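Local structure of probable M18-family aminopeptidase 1 (Thermotoga maritima, 2GLF) at the interface of chains A and B. The protein is an M18-family aminopeptidase, a metallohydrolase that removes residues from peptide N-termini, probably with zinc as its natural metal, though manganese is bound here. Numbering follows the deposited sequence. Chains: chain A/B, Probable M18-family aminopeptidase 1.

Contact 1: the interface of chains A and B. Residues chain A 355, 362, 365-369; chain B 71, 99, 119, 224, 277, 280, 284.
A:Asp367, A:Ala368 and A:His369 follow one another in a largely extended loop that runs into helix 370-382, and this strip faces B:Glu224 at the start of strand 223-229, together with the loop residues B:Lys71 and B:Lys277. It illustrates a patch of the interface in the deposited assembly of an M18 aminopeptidase in which oppositely charged groups from both chains interleave. A:Asp367 sits at the centre. Its CG lies anti to the backbone N (chi1 -173°), which sends the carboxylate out among three lysines from both chains. A:Lys355 NZ meets A:Asp367 OD2 on the syn side at 2.7 Å, while A:Lys362 NZ makes a weak bond to OD1. From the partner, B:Lys277 comes across at nearly a right angle, its NZ forming a longer salt bridge to A:Asp367 OD1 at 4.0 Å.

Both lysines of chain A also reach over the boundary. The chain of A:Lys355 is extended until its last torsion, where chi4 of -63° turns NZ toward B:Glu224 OE1, met on the anti side at 3.2 Å. A:Lys362, kinked at chi2 and chi4, gives its ammonium to the anti lone pair of B:Asp99 OD2, with 3.1 Å between NZ and OD2. Each of these ammonium groups is therefore shared between a carboxylate of its own chain and one of the neighbour, a pattern likely to offset the cost of gathering so many lysines.

B:Ile280 lies against the backbone carbonyl of A:Lys362 through CB and CG2. At the far end, A:His369 and the fully stretched B:Lys71 slide past each other in opposite directions. B:Lys71 NZ is steadied by B:Glu224 OE2 on that carboxylate's syn side, and it donates to A:His369 ND1 at 2.7 Å, lying 16° out of the imidazole plane.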
ATOM      1  N   LYS A 355       0.715  42.792  -5.028  1.00 26.33           N
ATOM      2  CA  LYS A 355       0.429  42.966  -6.446  1.00 27.73           C
ATOM      3  C   LYS A 355      -0.535  41.912  -6.991  1.00 28.31           C
ATOM      4  O   LYS A 355      -1.304  42.191  -7.911  1.00 28.28           O
ATOM      5  CB  LYS A 355       1.732  42.953  -7.250  1.00 23.60           C
ATOM      6  CG  LYS A 355       1.535  43.256  -8.716  1.00 23.57           C
ATOM      7  CD  LYS A 355       2.838  43.656  -9.361  1.00 24.35           C
ATOM      8  CE  LYS A 355       2.676  43.858 -10.857  1.00 24.72           C
ATOM      9  NZ  LYS A 355       2.285  42.593 -11.538  1.00 26.93           N
ATOM     10  N   LYS A 362      -1.141  32.627 -10.673  1.00 32.98           N
ATOM     11  CA  LYS A 362      -2.028  33.775 -10.851  1.00 32.61           C
ATOM     12  C   LYS A 362      -3.451  33.551 -11.360  1.00 33.90           C
ATOM     13  O   LYS A 362      -4.016  34.440 -12.004  1.00 34.59           O
ATOM     14  CB  LYS A 362      -1.363  34.819 -11.751  1.00 24.33           C
ATOM     15  CG  LYS A 362      -0.323  35.679 -11.070  1.00 20.65           C
ATOM     16  CD  LYS A 362       1.074  35.247 -11.434  1.00 20.40           C
ATOM     17  CE  LYS A 362       2.073  36.323 -11.051  1.00 20.40           C
ATOM     18  NZ  LYS A 362       1.791  37.603 -11.777  1.00 20.40           N
ATOM     19  N   THR A 365      -7.181  35.910 -10.001  1.00 26.24           N
ATOM     20  CA  THR A 365      -6.760  37.001  -9.135  1.00 25.47           C
ATOM     21  C   THR A 365      -6.459  38.268  -9.911  1.00 25.46           C
ATOM     22  O   THR A 365      -6.005  38.226 -11.058  1.00 25.54           O
ATOM     23  CB  THR A 365      -5.499  36.645  -8.324  1.00 28.92           C
ATOM     24  OG1 THR A 365      -5.184  37.727  -7.439  1.00 28.51           O
ATOM     25  CG2 THR A 365      -4.309  36.413  -9.249  1.00 28.24           C
ATOM     26  N   ASN A 366      -6.728  39.401  -9.279  1.00 35.21           N
ATOM     27  CA  ASN A 366      -6.439  40.675  -9.904  1.00 34.66           C
ATOM     28  C   ASN A 366      -4.927  40.838  -9.842  1.00 33.95           C
ATOM     29  O   ASN A 366      -4.295  40.396  -8.890  1.00 35.05           O
ATOM     30  CB  ASN A 366      -7.120  41.810  -9.143  1.00 30.72           C
ATOM     31  CG  ASN A 366      -6.670  43.167  -9.621  1.00 29.41           C
ATOM     32  OD1 ASN A 366      -6.049  43.926  -8.874  1.00 26.36           O
ATOM     33  ND2 ASN A 366      -6.969  43.481 -10.879  1.00 29.69           N
ATOM     34  N   ASP A 367      -4.346  41.461 -10.856  1.00 27.75           N
ATOM     35  CA  ASP A 367      -2.906  41.657 -10.882  1.00 27.48           C
ATOM     36  C   ASP A 367      -2.565  43.096 -11.265  1.00 27.34           C
ATOM     37  O   ASP A 367      -2.369  43.407 -12.445  1.00 28.31           O
ATOM     38  CB  ASP A 367      -2.276  40.677 -11.872  1.00 33.68           C
ATOM     39  CG  ASP A 367      -0.767  40.702 -11.832  1.00 35.74           C
ATOM     40  OD1 ASP A 367      -0.142  39.877 -12.537  1.00 37.71           O
ATOM     41  OD2 ASP A 367      -0.208  41.543 -11.098  1.00 36.64           O
ATOM     42  N   ALA A 368      -2.498  43.966 -10.257  1.00 17.68           N
ATOM     43  CA  ALA A 368      -2.192  45.381 -10.447  1.00 16.29           C
ATOM     44  C   ALA A 368      -1.154  45.623 -11.534  1.00 15.99           C
ATOM     45  O   ALA A 368      -0.065  45.052 -11.505  1.00 15.99           O
ATOM     46  CB  ALA A 368      -1.710  45.976  -9.148  1.00 19.27           C
ATOM     47  N   HIS A 369      -1.508  46.478 -12.490  1.00 18.72           N
ATOM     48  CA  HIS A 369      -0.625  46.818 -13.600  1.00 17.89           C
ATOM     49  C   HIS A 369       0.567  47.604 -13.067  1.00 17.57           C
ATOM     50  O   HIS A 369       0.448  48.328 -12.084  1.00 17.52           O
ATOM     51  CB  HIS A 369      -1.377  47.674 -14.617  1.00 25.30           C
ATOM     52  CG  HIS A 369      -2.630  47.044 -15.136  1.00 25.52           C
ATOM     53  ND1 HIS A 369      -2.632  45.862 -15.845  1.00 26.22           N
ATOM     54  CD2 HIS A 369      -3.921  47.446 -15.074  1.00 24.56           C
ATOM     55  CE1 HIS A 369      -3.870  45.565 -16.201  1.00 23.03           C
ATOM     56  NE2 HIS A 369      -4.672  46.510 -15.746  1.00 22.05           N
TER
ATOM     57  N   LYS B  71      -2.651  46.901 -22.915  1.00 14.68           N
ATOM     58  CA  LYS B  71      -2.707  45.448 -22.842  1.00 14.40           C
ATOM     59  C   LYS B  71      -3.934  44.890 -23.551  1.00 14.42           C
ATOM     60  O   LYS B  71      -4.058  43.686 -23.735  1.00 15.19           O
ATOM     61  CB  LYS B  71      -2.710  44.998 -21.381  1.00 16.08           C
ATOM     62  CG  LYS B  71      -1.471  45.396 -20.607  1.00 17.09           C
ATOM     63  CD  LYS B  71      -1.585  44.968 -19.160  1.00 16.46           C
ATOM     64  CE  LYS B  71      -0.340  45.337 -18.386  1.00 17.46           C
ATOM     65  NZ  LYS B  71      -0.405  44.907 -16.959  1.00 17.07           N
ATOM     66  N   ASP B  99       6.662  35.490 -14.855  1.00 13.50           N
ATOM     67  CA  ASP B  99       6.743  36.892 -14.454  1.00 12.84           C
ATOM     68  C   ASP B  99       7.767  37.073 -13.346  1.00 12.84           C
ATOM     69  O   ASP B  99       7.805  36.285 -12.409  1.00 13.79           O
ATOM     70  CB  ASP B  99       5.400  37.406 -13.916  1.00 20.44           C
ATOM     71  CG  ASP B  99       4.316  37.497 -14.977  1.00 20.90           C
ATOM     72  OD1 ASP B  99       4.640  37.611 -16.181  1.00 19.05           O
ATOM     73  OD2 ASP B  99       3.123  37.478 -14.587  1.00 19.19           O
ATOM     74  N   TYR B 119       2.872  32.288 -15.090  1.00 14.11           N
ATOM     75  CA  TYR B 119       1.567  32.810 -15.468  1.00 14.11           C
ATOM     76  C   TYR B 119       0.854  31.842 -16.402  1.00 15.21           C
ATOM     77  O   TYR B 119       1.411  31.428 -17.423  1.00 16.93           O
ATOM     78  CB  TYR B 119       1.758  34.146 -16.173  1.00 10.12           C
ATOM     79  CG  TYR B 119       0.506  34.718 -16.778  1.00 10.12           C
ATOM     80  CD1 TYR B 119      -0.376  35.476 -16.019  1.00 10.12           C
ATOM     81  CD2 TYR B 119       0.209  34.513 -18.121  1.00 10.96           C
ATOM     82  CE1 TYR B 119      -1.516  36.018 -16.584  1.00 10.12           C
ATOM     83  CE2 TYR B 119      -0.931  35.048 -18.695  1.00 10.12           C
ATOM     84  CZ  TYR B 119      -1.787  35.803 -17.924  1.00 10.12           C
ATOM     85  OH  TYR B 119      -2.898  36.369 -18.504  1.00 12.62           O
ATOM     86  N   GLU B 224       6.766  45.333 -14.440  1.00 15.64           N
ATOM     87  CA  GLU B 224       6.250  44.069 -14.935  1.00 15.47           C
ATOM     88  C   GLU B 224       7.180  43.455 -15.973  1.00 15.47           C
ATOM     89  O   GLU B 224       7.234  43.909 -17.116  1.00 16.37           O
ATOM     90  CB  GLU B 224       4.850  44.262 -15.526  1.00 21.16           C
ATOM     91  CG  GLU B 224       3.751  43.948 -14.526  1.00 22.85           C
ATOM     92  CD  GLU B 224       2.360  44.334 -14.991  1.00 22.70           C
ATOM     93  OE1 GLU B 224       1.390  43.802 -14.409  1.00 23.88           O
ATOM     94  OE2 GLU B 224       2.230  45.171 -15.914  1.00 20.39           O
ATOM     95  N   LYS B 277      -5.219  38.572 -20.009  1.00 12.04           N
ATOM     96  CA  LYS B 277      -5.699  37.840 -18.836  1.00 11.43           C
ATOM     97  C   LYS B 277      -6.594  36.618 -19.078  1.00 11.87           C
ATOM     98  O   LYS B 277      -7.103  36.043 -18.123  1.00 10.59           O
ATOM     99  CB  LYS B 277      -6.431  38.795 -17.879  1.00 19.39           C
ATOM    100  CG  LYS B 277      -5.564  39.450 -16.810  1.00 18.92           C
ATOM    101  CD  LYS B 277      -4.359  40.141 -17.413  1.00 20.91           C
ATOM    102  CE  LYS B 277      -3.581  40.963 -16.392  1.00 19.62           C
ATOM    103  NZ  LYS B 277      -2.913  40.122 -15.365  1.00 17.89           N
ATOM    104  N   ILE B 280      -5.687  33.225 -17.419  1.00 10.40           N
ATOM    105  CA  ILE B 280      -5.824  33.092 -15.966  1.00 10.88           C
ATOM    106  C   ILE B 280      -7.275  33.230 -15.509  1.00 11.50           C
ATOM    107  O   ILE B 280      -7.546  33.368 -14.316  1.00 11.14           O
ATOM    108  CB  ILE B 280      -4.933  34.121 -15.177  1.00  8.68           C
ATOM    109  CG1 ILE B 280      -5.213  35.562 -15.614  1.00  8.68           C
ATOM    110  CG2 ILE B 280      -3.468  33.782 -15.365  1.00  8.68           C
ATOM    111  CD1 ILE B 280      -6.466  36.185 -14.998  1.00  8.68           C
ATOM    112  N   GLY B 284      -9.634  41.200 -14.218  1.00 23.71           N
ATOM    113  CA  GLY B 284      -8.843  42.413 -14.334  1.00 24.83           C
ATOM    114  C   GLY B 284      -9.469  43.520 -15.166  1.00 25.22           C
ATOM    115  O   GLY B 284     -10.556  43.356 -15.718  1.00 26.45           O
TER

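Contact 2: the interface of chains A and B. Residues chain A 370-371, 374; chain B 34, 137, 139, 145, 222-224.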
ATOM      1  N   ALA A 370       1.713  47.467 -13.717  1.00 17.95           N
ATOM      2  CA  ALA A 370       2.902  48.176 -13.283  1.00 18.54           C
ATOM      3  C   ALA A 370       2.639  49.678 -13.152  1.00 18.94           C
ATOM      4  O   ALA A 370       3.061  50.308 -12.176  1.00 19.30           O
ATOM      5  CB  ALA A 370       4.031  47.930 -14.258  1.00  2.46           C
ATOM      6  N   GLU A 371       1.938  50.252 -14.127  1.00 18.92           N
ATOM      7  CA  GLU A 371       1.646  51.682 -14.106  1.00 19.28           C
ATOM      8  C   GLU A 371       0.961  52.103 -12.813  1.00 18.51           C
ATOM      9  O   GLU A 371       1.321  53.119 -12.216  1.00 18.21           O
ATOM     10  CB  GLU A 371       0.773  52.083 -15.300  1.00 48.51           C
ATOM     11  CG  GLU A 371       0.309  50.930 -16.178  1.00 53.51           C
ATOM     12  CD  GLU A 371       1.416  50.357 -17.041  1.00 58.55           C
ATOM     13  OE1 GLU A 371       1.895  51.064 -17.955  1.00 54.77           O
ATOM     14  OE2 GLU A 371       1.805  49.194 -16.798  1.00 62.65           O
ATOM     15  N   ALA A 374       3.137  51.882  -9.894  1.00 16.40           N
ATOM     16  CA  ALA A 374       4.041  53.020  -9.991  1.00 15.83           C
ATOM     17  C   ALA A 374       3.402  54.216  -9.288  1.00 15.72           C
ATOM     18  O   ALA A 374       4.010  54.843  -8.424  1.00 14.76           O
ATOM     19  CB  ALA A 374       4.307  53.347 -11.453  1.00 14.19           C
TER
ATOM     20  N   ARG B  34       1.697  43.441 -24.138  1.00 29.45           N
ATOM     21  CA  ARG B  34       1.979  44.860 -24.318  1.00 29.94           C
ATOM     22  C   ARG B  34       2.617  45.059 -25.689  1.00 30.59           C
ATOM     23  O   ARG B  34       2.420  46.089 -26.333  1.00 30.95           O
ATOM     24  CB  ARG B  34       2.921  45.371 -23.224  1.00 19.81           C
ATOM     25  CG  ARG B  34       2.435  45.066 -21.820  1.00 18.97           C
ATOM     26  CD  ARG B  34       3.462  45.460 -20.771  1.00 19.22           C
ATOM     27  NE  ARG B  34       3.346  46.866 -20.423  1.00 23.65           N
ATOM     28  CZ  ARG B  34       2.788  47.310 -19.305  1.00 24.40           C
ATOM     29  NH1 ARG B  34       2.301  46.453 -18.419  1.00 29.09           N
ATOM     30  NH2 ARG B  34       2.704  48.613 -19.084  1.00 23.12           N
ATOM     31  N   VAL B 137       8.481  46.327 -18.504  1.00 22.32           N
ATOM     32  CA  VAL B 137       8.638  47.739 -18.208  1.00 22.26           C
ATOM     33  C   VAL B 137       8.789  47.991 -16.699  1.00 22.44           C
ATOM     34  O   VAL B 137       8.274  47.232 -15.881  1.00 21.79           O
ATOM     35  CB  VAL B 137       7.429  48.526 -18.762  1.00 16.24           C
ATOM     36  CG1 VAL B 137       6.137  47.949 -18.217  1.00 14.39           C
ATOM     37  CG2 VAL B 137       7.554  49.989 -18.396  1.00 18.53           C
ATOM     38  N   PHE B 139       9.014  51.388 -13.706  1.00 15.40           N
ATOM     39  CA  PHE B 139       8.857  52.819 -13.480  1.00 15.54           C
ATOM     40  C   PHE B 139       9.736  53.239 -12.313  1.00 16.60           C
ATOM     41  O   PHE B 139       9.751  52.578 -11.273  1.00 16.97           O
ATOM     42  CB  PHE B 139       7.401  53.165 -13.170  1.00 14.48           C
ATOM     43  CG  PHE B 139       6.465  52.916 -14.312  1.00 14.26           C
ATOM     44  CD1 PHE B 139       5.895  51.667 -14.500  1.00 15.60           C
ATOM     45  CD2 PHE B 139       6.177  53.926 -15.220  1.00 15.12           C
ATOM     46  CE1 PHE B 139       5.049  51.425 -15.583  1.00 15.16           C
ATOM     47  CE2 PHE B 139       5.337  53.697 -16.304  1.00 14.61           C
ATOM     48  CZ  PHE B 139       4.771  52.446 -16.487  1.00 16.10           C
ATOM     49  N   GLU B 145       9.185  56.132 -17.016  1.00 40.78           N
ATOM     50  CA  GLU B 145       8.954  54.795 -17.550  1.00 41.16           C
ATOM     51  C   GLU B 145      10.201  54.256 -18.235  1.00 41.18           C
ATOM     52  O   GLU B 145      10.911  54.998 -18.910  1.00 41.75           O
ATOM     53  CB  GLU B 145       7.788  54.842 -18.535  1.00 45.84           C
ATOM     54  CG  GLU B 145       7.533  53.564 -19.292  1.00 48.01           C
ATOM     55  CD  GLU B 145       6.335  53.688 -20.211  1.00 53.96           C
ATOM     56  OE1 GLU B 145       5.188  53.538 -19.732  1.00 53.96           O
ATOM     57  OE2 GLU B 145       6.543  53.958 -21.414  1.00 55.63           O
ATOM     58  N   SER B 222       7.382  48.337  -8.827  1.00 12.80           N
ATOM     59  CA  SER B 222       6.532  49.081  -9.746  1.00 12.80           C
ATOM     60  C   SER B 222       6.969  48.730 -11.156  1.00 12.82           C
ATOM     61  O   SER B 222       7.355  49.601 -11.940  1.00 13.90           O
ATOM     62  CB  SER B 222       6.689  50.585  -9.513  1.00 14.53           C
ATOM     63  OG  SER B 222       8.054  50.972  -9.590  1.00 14.33           O
ATOM     64  N   GLY B 223       6.924  47.441 -11.466  1.00 23.74           N
ATOM     65  CA  GLY B 223       7.324  46.994 -12.785  1.00 24.09           C
ATOM     66  C   GLY B 223       6.747  45.641 -13.149  1.00 24.15           C
ATOM     67  O   GLY B 223       6.291  44.891 -12.282  1.00 25.31           O
ATOM     68  N   GLU B 224       6.766  45.333 -14.440  1.00 15.64           N
ATOM     69  CA  GLU B 224       6.250  44.069 -14.935  1.00 15.47           C
ATOM     70  C   GLU B 224       7.180  43.455 -15.973  1.00 15.47           C
ATOM     71  O   GLU B 224       7.234  43.909 -17.116  1.00 16.37           O
ATOM     72  CB  GLU B 224       4.850  44.262 -15.526  1.00 21.16           C
ATOM     73  CG  GLU B 224       3.751  43.948 -14.526  1.00 22.85           C
ATOM     74  CD  GLU B 224       2.360  44.334 -14.991  1.00 22.70           C
ATOM     75  OE1 GLU B 224       1.390  43.802 -14.409  1.00 23.88           O
ATOM     76  OE2 GLU B 224       2.230  45.171 -15.914  1.00 20.39           O
TER
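B:Phe139 lies against A:Ala370, A:Glu371 and A:Ala374 on the first turns of helix 370-382; in this M18-family protein the start of the helix packs against a phenylalanine at the end of strand 132-139. At its root, B:Phe139 CB stands 3.5 Å from A:Ala374 CB. The same methyl stays near CG and CD1 as the ring begins. With CG anti to the carbonyl carbon (chi1 -65°), the ring reaches along the helix, bringing CE1 to 3.7 Å from A:Glu371 CA. A:Ala370 CB sits at the ring's edge, in its plane. At the tip, CZ approaches the carboxylate of A:Glu371, whose plane is turned 85° to the ring.

That carboxylate meets B:Arg34 tip to tip in a salt bridge. As modelled, B:Arg34 NH2 donates to A:Glu371 OE2 from the syn side, 25° out of the carboxylate plane, a detail left uncertain by the poor order of A:Glu371. B:Val137 CG1 lies over one guanidinium face toward its rim, and B:Arg34 NH1 pairs with B:Glu224 OE2 at 2.8 Å. An alanine in place of B:Arg34 would probably leave the A:Glu371 carboxylate without its cationic mate and B:Glu224 with one fewer positive partner. The backbone N of A:Ala370, at the helix start, makes a weak bond to B:Glu224 OE2. Beside A:Ala374 CA, B:Ser222 CB packs at 3.6 Å, its OG donating to B:Phe139 O at 2.9 Å.

Contacts 1 and 2 have the centres of their C-alpha atoms about 12 Å apart and form neighbouring parts of one interface. Chain A passes without a break from the loop of contact 1 into helix 370-382 of contact 2. On chain B, B:Glu224 belongs to both, so its carboxylate may link the lysine network to the helix start. Contact 1 also includes B:Lys277 and B:Ile280, which flank the metal ligand B:Glu279 in sequence; subunit packing may thus help shape the neighbour's active-site surroundings. Repeated through the deposited twelve-subunit assembly, such pairings probably help hold the particle together.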